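Local coordinates for glucoamylase (Thermoanaerobacterium thermosaccharolyticum, PDB 1LF6), which hydrolyses terminal alpha-1,4-linked glucose units from the non-reducing ends of starch-like chains, releasing beta-D-glucose, and probably also cleaves isomaltose, at residues A[470-473]-A[474-478]; A[458-461]-A[462-466]. All coordinates share one frame; numbering follows the deposited sequence.

Interaction 1. Residues A[470-473]-A[474-478]; sequences SAQK and YQEKA
Ser470 O is met by two parts of Tyr474 at once. It accepts the backbone hydrogen bond of Tyr474 N, 2.8 Å away, in a nearly straight bond. The same oxygen also sits 3.1 Å above one face of the tyrosine ring, shifted toward its rim, with Tyr474 CG 3.2 Å from Ser470 O. This follows from the first torsion of Tyr474: CG stands beside the backbone N and opposite the carbonyl carbon (chi1 -66°), which folds the ring back along the preceding turn. Farther out, Ser470 CB packs against Tyr474 CE1 at 3.8 Å. Both hydroxyls are engaged beyond this turn, Ser470 OG with Asp467 and Tyr474 OH with Asp423, while Ala422 and Ile426 of helix 414-428 touch the ring. A leucine in place of Tyr474 would probably leave Asp423 without its hydroxyl partner and uncover part of Ser470 CB.

The outer side of the helix is polar. Gln472 and Glu476 run side by side in the same direction, their amide and carboxylate planes 22° apart, and Gln472 NE2 reaches Glu476 OE2 at 2.8 Å. With an N-H...O angle of only 123° this bond is weak. With CG anti to the backbone N, the chain of Gln472 runs out beside Glu476, and Gln472 CG lies 3.1 Å from Glu476 OE2. Lys473 NZ and Lys477 NZ stay 5.6 Å apart, like charges without contact. Regular i to i+4 backbone bonds join the turns; with the tyrosine side buried and the Gln472, Lys473 and Glu476 side exposed, this is an amphipathic helix of the (alpha/alpha) barrel typical of family 15 glycoside hydrolases.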
ATOM      1  N   SER A 470      -4.296  -6.919 -38.522  1.00 33.74           N
ATOM      2  CA  SER A 470      -3.726  -7.087 -37.191  1.00 31.64           C
ATOM      3  C   SER A 470      -4.618  -7.997 -36.352  1.00 30.04           C
ATOM      4  O   SER A 470      -4.131  -8.841 -35.602  1.00 28.75           O
ATOM      5  CB  SER A 470      -3.576  -5.727 -36.499  1.00 31.07           C
ATOM      6  OG  SER A 470      -2.612  -4.919 -37.154  1.00 33.67           O
ATOM      7  N   ALA A 471      -5.928  -7.817 -36.482  1.00 30.04           N
ATOM      8  CA  ALA A 471      -6.887  -8.619 -35.738  1.00 30.49           C
ATOM      9  C   ALA A 471      -6.621 -10.108 -35.942  1.00 32.32           C
ATOM     10  O   ALA A 471      -6.507 -10.861 -34.978  1.00 32.15           O
ATOM     11  CB  ALA A 471      -8.298  -8.278 -36.176  1.00 29.65           C
ATOM     12  N   GLN A 472      -6.521 -10.525 -37.201  1.00 32.80           N
ATOM     13  CA  GLN A 472      -6.268 -11.923 -37.527  1.00 32.26           C
ATOM     14  C   GLN A 472      -4.930 -12.391 -36.964  1.00 30.72           C
ATOM     15  O   GLN A 472      -4.818 -13.489 -36.419  1.00 29.94           O
ATOM     16  CB  GLN A 472      -6.272 -12.122 -39.042  1.00 35.13           C
ATOM     17  CG  GLN A 472      -6.075 -13.567 -39.451  1.00 38.93           C
ATOM     18  CD  GLN A 472      -5.924 -13.735 -40.942  1.00 42.49           C
ATOM     19  OE1 GLN A 472      -6.829 -13.416 -41.713  1.00 44.57           O
ATOM     20  NE2 GLN A 472      -4.770 -14.241 -41.363  1.00 45.64           N
ATOM     21  N   LYS A 473      -3.915 -11.550 -37.108  1.00 29.35           N
ATOM     22  CA  LYS A 473      -2.571 -11.849 -36.620  1.00 28.69           C
ATOM     23  C   LYS A 473      -2.556 -12.090 -35.104  1.00 27.07           C
ATOM     24  O   LYS A 473      -1.982 -13.068 -34.621  1.00 26.60           O
ATOM     25  CB  LYS A 473      -1.647 -10.682 -36.971  1.00 28.39           C
ATOM     26  CG  LYS A 473      -0.210 -10.842 -36.517  1.00 32.75           C
ATOM     27  CD  LYS A 473       0.622  -9.638 -36.961  1.00 35.42           C
ATOM     28  CE  LYS A 473       2.052  -9.733 -36.466  1.00 38.95           C
ATOM     29  NZ  LYS A 473       2.703 -11.004 -36.892  1.00 41.59           N
ATOM     30  N   TYR A 474      -3.189 -11.186 -34.366  1.00 24.96           N
ATOM     31  CA  TYR A 474      -3.256 -11.281 -32.916  1.00 23.58           C
ATOM     32  C   TYR A 474      -3.976 -12.547 -32.460  1.00 23.55           C
ATOM     33  O   TYR A 474      -3.452 -13.297 -31.641  1.00 22.55           O
ATOM     34  CB  TYR A 474      -3.961 -10.048 -32.349  1.00 21.26           C
ATOM     35  CG  TYR A 474      -3.199  -8.757 -32.547  1.00 20.16           C
ATOM     36  CD1 TYR A 474      -3.858  -7.533 -32.556  1.00 18.45           C
ATOM     37  CD2 TYR A 474      -1.812  -8.758 -32.723  1.00 21.32           C
ATOM     38  CE1 TYR A 474      -3.162  -6.338 -32.740  1.00 18.42           C
ATOM     39  CE2 TYR A 474      -1.105  -7.565 -32.907  1.00 20.67           C
ATOM     40  CZ  TYR A 474      -1.793  -6.359 -32.916  1.00 19.54           C
ATOM     41  OH  TYR A 474      -1.107  -5.178 -33.120  1.00 17.83           O
ATOM     42  N   GLN A 475      -5.170 -12.787 -32.997  1.00 23.54           N
ATOM     43  CA  GLN A 475      -5.943 -13.968 -32.621  1.00 24.31           C
ATOM     44  C   GLN A 475      -5.264 -15.281 -32.951  1.00 22.58           C
ATOM     45  O   GLN A 475      -5.327 -16.223 -32.164  1.00 22.35           O
ATOM     46  CB  GLN A 475      -7.323 -13.947 -33.269  1.00 25.10           C
ATOM     47  CG  GLN A 475      -8.346 -13.152 -32.490  1.00 31.38           C
ATOM     48  CD  GLN A 475      -8.608 -13.686 -31.081  1.00 29.36           C
ATOM     49  OE1 GLN A 475      -9.335 -13.065 -30.315  1.00 30.19           O
ATOM     50  NE2 GLN A 475      -8.021 -14.833 -30.740  1.00 27.71           N
ATOM     51  N   GLU A 476      -4.629 -15.353 -34.116  1.00 22.79           N
ATOM     52  CA  GLU A 476      -3.929 -16.570 -34.512  1.00 22.79           C
ATOM     53  C   GLU A 476      -2.837 -16.892 -33.497  1.00 20.73           C
ATOM     54  O   GLU A 476      -2.648 -18.047 -33.118  1.00 20.00           O
ATOM     55  CB  GLU A 476      -3.307 -16.402 -35.900  1.00 25.50           C
ATOM     56  CG  GLU A 476      -4.176 -16.920 -37.035  1.00 31.25           C
ATOM     57  CD  GLU A 476      -3.577 -16.644 -38.405  1.00 35.01           C
ATOM     58  OE1 GLU A 476      -2.396 -16.986 -38.616  1.00 36.16           O
ATOM     59  OE2 GLU A 476      -4.289 -16.090 -39.270  1.00 37.78           O
ATOM     60  N   LYS A 477      -2.117 -15.861 -33.071  1.00 18.76           N
ATOM     61  CA  LYS A 477      -1.050 -16.024 -32.099  1.00 19.66           C
ATOM     62  C   LYS A 477      -1.666 -16.494 -30.781  1.00 18.87           C
ATOM     63  O   LYS A 477      -1.208 -17.467 -30.179  1.00 19.13           O
ATOM     64  CB  LYS A 477      -0.321 -14.693 -31.898  1.00 21.44           C
ATOM     65  CG  LYS A 477       0.985 -14.791 -31.125  1.00 25.72           C
ATOM     66  CD  LYS A 477       2.044 -15.598 -31.882  1.00 27.31           C
ATOM     67  CE  LYS A 477       2.465 -14.918 -33.171  1.00 28.03           C
ATOM     68  NZ  LYS A 477       3.560 -15.663 -33.859  1.00 29.08           N
ATOM     69  N   ALA A 478      -2.723 -15.811 -30.352  1.00 17.51           N
ATOM     70  CA  ALA A 478      -3.409 -16.149 -29.108  1.00 17.93           C
ATOM     71  C   ALA A 478      -3.867 -17.603 -29.091  1.00 18.79           C
ATOM     72  O   ALA A 478      -3.681 -18.308 -28.095  1.00 19.99           O
ATOM     73  CB  ALA A 478      -4.605 -15.216 -28.905  1.00 14.73           C
TER

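Interaction 2. Residues A[458-461]-A[462-466]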
ATOM      1  N   ALA A 458      -6.851  -7.611 -27.890  1.00 18.57           N
ATOM      2  CA  ALA A 458      -6.199  -6.742 -28.864  1.00 19.50           C
ATOM      3  C   ALA A 458      -6.811  -6.961 -30.239  1.00 19.97           C
ATOM      4  O   ALA A 458      -6.979  -6.019 -31.011  1.00 19.95           O
ATOM      5  CB  ALA A 458      -4.702  -7.017 -28.908  1.00 18.68           C
ATOM      6  N   ALA A 459      -7.137  -8.213 -30.540  1.00 20.16           N
ATOM      7  CA  ALA A 459      -7.742  -8.560 -31.819  1.00 22.95           C
ATOM      8  C   ALA A 459      -9.133  -7.941 -31.909  1.00 23.09           C
ATOM      9  O   ALA A 459      -9.534  -7.449 -32.964  1.00 24.74           O
ATOM     10  CB  ALA A 459      -7.830 -10.071 -31.961  1.00 22.75           C
ATOM     11  N   TYR A 460      -9.861  -7.970 -30.798  1.00 22.99           N
ATOM     12  CA  TYR A 460     -11.208  -7.407 -30.740  1.00 24.97           C
ATOM     13  C   TYR A 460     -11.154  -5.909 -31.015  1.00 25.21           C
ATOM     14  O   TYR A 460     -11.924  -5.385 -31.817  1.00 25.15           O
ATOM     15  CB  TYR A 460     -11.815  -7.628 -29.355  1.00 24.62           C
ATOM     16  CG  TYR A 460     -13.218  -7.078 -29.202  1.00 25.76           C
ATOM     17  CD1 TYR A 460     -14.331  -7.863 -29.503  1.00 25.35           C
ATOM     18  CD2 TYR A 460     -13.435  -5.773 -28.753  1.00 26.32           C
ATOM     19  CE1 TYR A 460     -15.625  -7.366 -29.359  1.00 27.47           C
ATOM     20  CE2 TYR A 460     -14.725  -5.265 -28.606  1.00 27.75           C
ATOM     21  CZ  TYR A 460     -15.816  -6.067 -28.909  1.00 27.74           C
ATOM     22  OH  TYR A 460     -17.095  -5.575 -28.761  1.00 28.25           O
ATOM     23  N   ILE A 461     -10.242  -5.225 -30.330  1.00 25.23           N
ATOM     24  CA  ILE A 461     -10.086  -3.785 -30.493  1.00 25.20           C
ATOM     25  C   ILE A 461      -9.596  -3.437 -31.897  1.00 26.23           C
ATOM     26  O   ILE A 461      -9.993  -2.419 -32.461  1.00 25.99           O
ATOM     27  CB  ILE A 461      -9.106  -3.209 -29.454  1.00 23.18           C
ATOM     28  CG1 ILE A 461      -9.664  -3.420 -28.043  1.00 22.72           C
ATOM     29  CG2 ILE A 461      -8.875  -1.726 -29.721  1.00 22.95           C
ATOM     30  CD1 ILE A 461      -8.727  -2.970 -26.937  1.00 23.24           C
ATOM     31  N   ALA A 462      -8.734  -4.281 -32.457  1.00 26.88           N
ATOM     32  CA  ALA A 462      -8.225  -4.045 -33.803  1.00 29.38           C
ATOM     33  C   ALA A 462      -9.393  -4.071 -34.784  1.00 31.33           C
ATOM     34  O   ALA A 462      -9.455  -3.260 -35.704  1.00 31.50           O
ATOM     35  CB  ALA A 462      -7.207  -5.101 -34.181  1.00 29.32           C
ATOM     36  N   GLU A 463     -10.317  -5.008 -34.578  1.00 33.04           N
ATOM     37  CA  GLU A 463     -11.489  -5.129 -35.437  1.00 35.06           C
ATOM     38  C   GLU A 463     -12.380  -3.896 -35.334  1.00 34.87           C
ATOM     39  O   GLU A 463     -12.934  -3.439 -36.335  1.00 34.37           O
ATOM     40  CB  GLU A 463     -12.292  -6.382 -35.079  1.00 37.85           C
ATOM     41  CG  GLU A 463     -11.631  -7.676 -35.524  1.00 43.30           C
ATOM     42  CD  GLU A 463     -12.463  -8.904 -35.207  1.00 46.18           C
ATOM     43  OE1 GLU A 463     -12.007 -10.029 -35.516  1.00 47.61           O
ATOM     44  OE2 GLU A 463     -13.572  -8.747 -34.650  1.00 46.55           O
ATOM     45  N   GLN A 464     -12.515  -3.359 -34.123  1.00 34.38           N
ATOM     46  CA  GLN A 464     -13.330  -2.169 -33.901  1.00 34.47           C
ATOM     47  C   GLN A 464     -12.741  -1.012 -34.694  1.00 34.27           C
ATOM     48  O   GLN A 464     -13.458  -0.115 -35.132  1.00 34.83           O
ATOM     49  CB  GLN A 464     -13.361  -1.805 -32.413  1.00 34.22           C
ATOM     50  CG  GLN A 464     -14.019  -2.858 -31.544  1.00 35.71           C
ATOM     51  CD  GLN A 464     -15.500  -3.010 -31.833  1.00 37.69           C
ATOM     52  OE1 GLN A 464     -16.104  -4.039 -31.525  1.00 39.47           O
ATOM     53  NE2 GLN A 464     -16.096  -1.977 -32.416  1.00 38.76           N
ATOM     54  N   ASN A 465     -11.425  -1.046 -34.875  1.00 34.48           N
ATOM     55  CA  ASN A 465     -10.717  -0.010 -35.615  1.00 35.19           C
ATOM     56  C   ASN A 465     -10.551  -0.412 -37.079  1.00 35.45           C
ATOM     57  O   ASN A 465      -9.844   0.244 -37.846  1.00 34.92           O
ATOM     58  CB  ASN A 465      -9.353   0.233 -34.966  1.00 35.17           C
ATOM     59  CG  ASN A 465      -9.464   0.997 -33.661  1.00 36.53           C
ATOM     60  OD1 ASN A 465      -9.431   2.228 -33.647  1.00 37.45           O
ATOM     61  ND2 ASN A 465      -9.615   0.273 -32.558  1.00 36.23           N
ATOM     62  N   LYS A 466     -11.212  -1.503 -37.449  1.00 36.09           N
ATOM     63  CA  LYS A 466     -11.177  -2.025 -38.810  1.00 37.51           C
ATOM     64  C   LYS A 466      -9.788  -2.435 -39.300  1.00 37.34           C
ATOM     65  O   LYS A 466      -9.517  -2.421 -40.498  1.00 38.03           O
ATOM     66  CB  LYS A 466     -11.800  -1.007 -39.772  1.00 38.81           C
ATOM     67  CG  LYS A 466     -13.275  -0.739 -39.494  1.00 41.11           C
ATOM     68  CD  LYS A 466     -13.856   0.278 -40.467  1.00 44.02           C
ATOM     69  CE  LYS A 466     -15.341   0.507 -40.214  1.00 45.57           C
ATOM     70  NZ  LYS A 466     -15.911   1.520 -41.148  1.00 46.93           N
TER
HETATM   71  O   HOH W   1     -14.593  -5.889 -32.412  1.00 42.41           O
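The Tyr460 ring and the Gln464 amide, one helical turn apart, meet at an oblique angle, their planes 44° apart. Gln464 OE1 comes to the hydroxyl end of the ring, 3.3 Å from Tyr460 CZ, while Gln464 CG lies 3.9 Å from Tyr460 CE2. A water occupies one face of the ring, 3.4 Å above its centre. It gives one hydrogen to Tyr460 O and the other to Gln464 OE1, bridging the backbone of one turn to the side chain of the next. Gln464 can meet it because its chain bends at the second torsion (chi2 -66°), carrying the amide back over the preceding turn. Elsewhere the tyrosine makes an edge-to-face stack with Tyr406.

On another side of the helix, Ile461 and Asn465 lie alongside each other, with Ile461 CG2 3.5 Å from Asn465 ND2. The amide of Asn465 turns back on the backbone: ND2 donates to Ile461 O at 2.7 Å with an N-H...O angle of 166°. The acceptor lies in the amide plane of Asn465, but the donor approaches from above the carbonyl plane of Ile461. Asn465 N binds the same oxygen at 3.1 Å from the opposite face. Two donors thus grip one carbonyl of the last turn, and Tyr411 O accepts a second bond from Asn465 ND2, tying this end to a neighbouring loop. Lys466, with positive phi, is the C-prime residue of a Schellman motif, its N bonded to Glu463 O and Asp467 N to Ala462 O. The Schellman bonds thus supply donors to the last carbonyls, while water and asparagine amide add second donors to Tyr460 O and Ile461 O, which would probably stabilise the electron-rich helix end.

Interaction 2 closes helix 445-464 and interaction 1 lies in the early turns of helix 468-489, so the two flank a short reversal and belong to successive helices of the barrel. They touch directly: Gln475 CG comes within 3.2 Å of Ala459 CB, and Tyr474 CD1 packs on Ala458 CB. Small alanines thus line this interface, and both contacts also lean on helix 414-428. Each has a buried flank and a polar outer one. Both keep the i to i+4 backbone bonds, but at the helix end of 458-466 side chain and water add to them at backbone carbonyls, whereas in 470-478 the added polar contact is a weak side-chain pair on the exposed face.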